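Csm3 (Thermoplasma volcanium, PDB 6AE2) probably binds RNA as a RAMP-family subunit of the type III-A CRISPR-Cas effector complex and, judging from its family, may cleave it. Local coordinates at residues 76-81 with 174-179. Sequence-based numbering, arbitrary orientation.
Sequences PYIPGS and TKFKGK
P76 meets the phenyl ring of F176 in two ways, through its pyrrolidine ring and through its carbonyl, and with it begins a contact that illustrates how next-but-one strands of a sheet can pack through a single aromatic side chain. Its CB approaches F176 CZ at 4.3 Å, a loose apolar touch. The carbonyl lies at the ring's edge, near its plane, with O 3.7 Å from F176 CE1, so that a polar backbone atom faces weakly positive ring hydrogens rather than the pi cloud; the same oxygen also accepts a weak hydrogen bond from Y65. At Y77 the backbone does the work: CA stands 3.8 Å from F176 CE1, in an oblique position, while the side chain leaves the backbone away from 174-179 and touches T63 and Y65 on strand 62-67. I78 supplies the principal contact. Its CG1 lies over the middle of the F176 face, 3.6 Å from the centroid and only 4° off the ring normal, a CH-pi interaction. Because CG1 stands anti to the carbonyl carbon (chi1 -62°) and the chain then runs extended, CD1 continues across the same face to within 3.5 Å of F176 CD2, the two side chains meeting at about a right angle. Strand 125-132 runs between the two segments in the antiparallel sheet, and the F176 side chain touches A130 and L132 on it. The 45° between the directions of the two short strands is consistent with twist accumulated over two strand steps. Beyond I78, P79 occupies the N-cap position of helix 80-93. No hydrogen bond joins the segments directly, which implies that their direct contact rests on van der Waals and CH-pi attraction, while backbone hydrogen bonds from I78 to A130 and K177 to F131 tie both to the intervening strand of this RAMP fold.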
loop_
_atom_site.group_PDB
_atom_site.type_symbol
_atom_site.label_atom_id
_atom_site.label_comp_id
_atom_site.label_asym_id
_atom_site.label_seq_id
_atom_site.Cartn_x
_atom_site.Cartn_y
_atom_site.Cartn_z
ATOM N N PRO A 76 -15.599 -5.507 5.421
ATOM C CA PRO A 76 -14.255 -6.089 5.496
ATOM C C PRO A 76 -13.736 -6.183 6.922
ATOM O O PRO A 76 -14.123 -5.415 7.808
ATOM C CB PRO A 76 -13.403 -5.118 4.670
ATOM C CG PRO A 76 -14.360 -4.482 3.738
ATOM C CD PRO A 76 -15.645 -4.355 4.502
ATOM N N TYR A 77 -12.855 -7.155 7.132
ATOM C CA TYR A 77 -12.005 -7.213 8.309
ATOM C C TYR A 77 -10.648 -7.742 7.870
ATOM O O TYR A 77 -10.513 -8.346 6.803
ATOM C CB TYR A 77 -12.606 -8.083 9.424
ATOM C CG TYR A 77 -12.476 -9.578 9.218
ATOM C CD1 TYR A 77 -13.441 -10.287 8.515
ATOM C CD2 TYR A 77 -11.398 -10.284 9.742
ATOM C CE1 TYR A 77 -13.332 -11.652 8.329
ATOM C CE2 TYR A 77 -11.279 -11.649 9.557
ATOM C CZ TYR A 77 -12.250 -12.327 8.852
ATOM O OH TYR A 77 -12.139 -13.685 8.668
ATOM N N ILE A 78 -9.635 -7.498 8.692
ATOM C CA ILE A 78 -8.274 -7.920 8.383
ATOM C C ILE A 78 -7.950 -9.130 9.255
ATOM O O ILE A 78 -7.821 -8.993 10.482
ATOM C CB ILE A 78 -7.261 -6.788 8.592
ATOM C CG1 ILE A 78 -7.573 -5.622 7.654
ATOM C CG2 ILE A 78 -5.850 -7.291 8.346
ATOM C CD1 ILE A 78 -6.494 -4.557 7.624
ATOM N N PRO A 79 -7.815 -10.322 8.681
ATOM C CA PRO A 79 -7.492 -11.497 9.499
ATOM C C PRO A 79 -6.120 -11.354 10.139
ATOM O O PRO A 79 -5.177 -10.849 9.527
ATOM C CB PRO A 79 -7.528 -12.658 8.496
ATOM C CG PRO A 79 -8.229 -12.123 7.277
ATOM C CD PRO A 79 -7.971 -10.653 7.256
ATOM N N GLY A 80 -6.021 -11.794 11.396
ATOM C CA GLY A 80 -4.737 -11.773 12.074
ATOM C C GLY A 80 -3.699 -12.638 11.391
ATOM O O GLY A 80 -2.500 -12.353 11.466
ATOM N N SER A 81 -4.142 -13.701 10.712
ATOM C CA SER A 81 -3.211 -14.548 9.975
ATOM C C SER A 81 -2.512 -13.762 8.874
ATOM O O SER A 81 -1.341 -14.011 8.569
ATOM C CB SER A 81 -3.949 -15.744 9.376
ATOM O OG SER A 81 -5.313 -15.745 9.757
ATOM N N THR A 174 -9.760 3.976 5.279
ATOM C CA THR A 174 -10.489 3.190 6.261
ATOM C C THR A 174 -9.519 2.626 7.288
ATOM O O THR A 174 -8.367 2.302 6.978
ATOM C CB THR A 174 -11.268 2.049 5.605
ATOM O OG1 THR A 174 -10.419 0.905 5.488
ATOM C CG2 THR A 174 -11.776 2.458 4.234
ATOM N N LYS A 175 -9.988 2.517 8.524
ATOM C CA LYS A 175 -9.136 2.150 9.642
ATOM C C LYS A 175 -9.669 0.902 10.326
ATOM O O LYS A 175 -10.883 0.721 10.459
ATOM C CB LYS A 175 -9.027 3.303 10.639
ATOM C CG LYS A 175 -8.031 4.364 10.202
ATOM C CD LYS A 175 -8.408 5.743 10.710
ATOM C CE LYS A 175 -7.313 6.751 10.398
ATOM N NZ LYS A 175 -7.388 7.943 11.287
ATOM N N PHE A 176 -8.748 0.045 10.751
ATOM C CA PHE A 176 -9.063 -1.201 11.434
ATOM C C PHE A 176 -8.449 -1.180 12.825
ATOM O O PHE A 176 -7.325 -0.699 13.011
ATOM C CB PHE A 176 -8.542 -2.409 10.657
ATOM C CG PHE A 176 -9.203 -2.601 9.322
ATOM C CD1 PHE A 176 -10.305 -3.433 9.185
ATOM C CD2 PHE A 176 -8.723 -1.943 8.201
ATOM C CE1 PHE A 176 -10.911 -3.609 7.951
ATOM C CE2 PHE A 176 -9.322 -2.113 6.969
ATOM C CZ PHE A 176 -10.417 -2.946 6.843
ATOM N N LYS A 177 -9.188 -1.703 13.799
ATOM C CA LYS A 177 -8.736 -1.778 15.181
ATOM C C LYS A 177 -8.591 -3.237 15.586
ATOM O O LYS A 177 -9.505 -4.040 15.368
ATOM C CB LYS A 177 -9.713 -1.064 16.118
ATOM C CG LYS A 177 -9.662 0.451 16.031
ATOM C CD LYS A 177 -10.724 1.079 16.918
ATOM C CE LYS A 177 -10.621 2.596 16.921
ATOM N NZ LYS A 177 -11.722 3.225 17.707
ATOM N N GLY A 178 -7.445 -3.571 16.170
ATOM C CA GLY A 178 -7.194 -4.925 16.621
ATOM C C GLY A 178 -6.172 -4.939 17.736
ATOM O O GLY A 178 -5.376 -4.008 17.895
ATOM N N LYS A 179 -6.205 -6.014 18.513
ATOM C CA LYS A 179 -5.306 -6.187 19.644
ATOM C C LYS A 179 -4.123 -7.066 19.260
ATOM O O LYS A 179 -4.246 -7.994 18.457
ATOM C CB LYS A 179 -6.038 -6.814 20.834
ATOM C CG LYS A 179 -6.196 -5.900 22.045
ATOM C CD LYS A 179 -7.012 -6.582 23.139
ATOM C CE LYS A 179 -7.389 -5.618 24.254
ATOM N NZ LYS A 179 -8.458 -4.668 23.838
#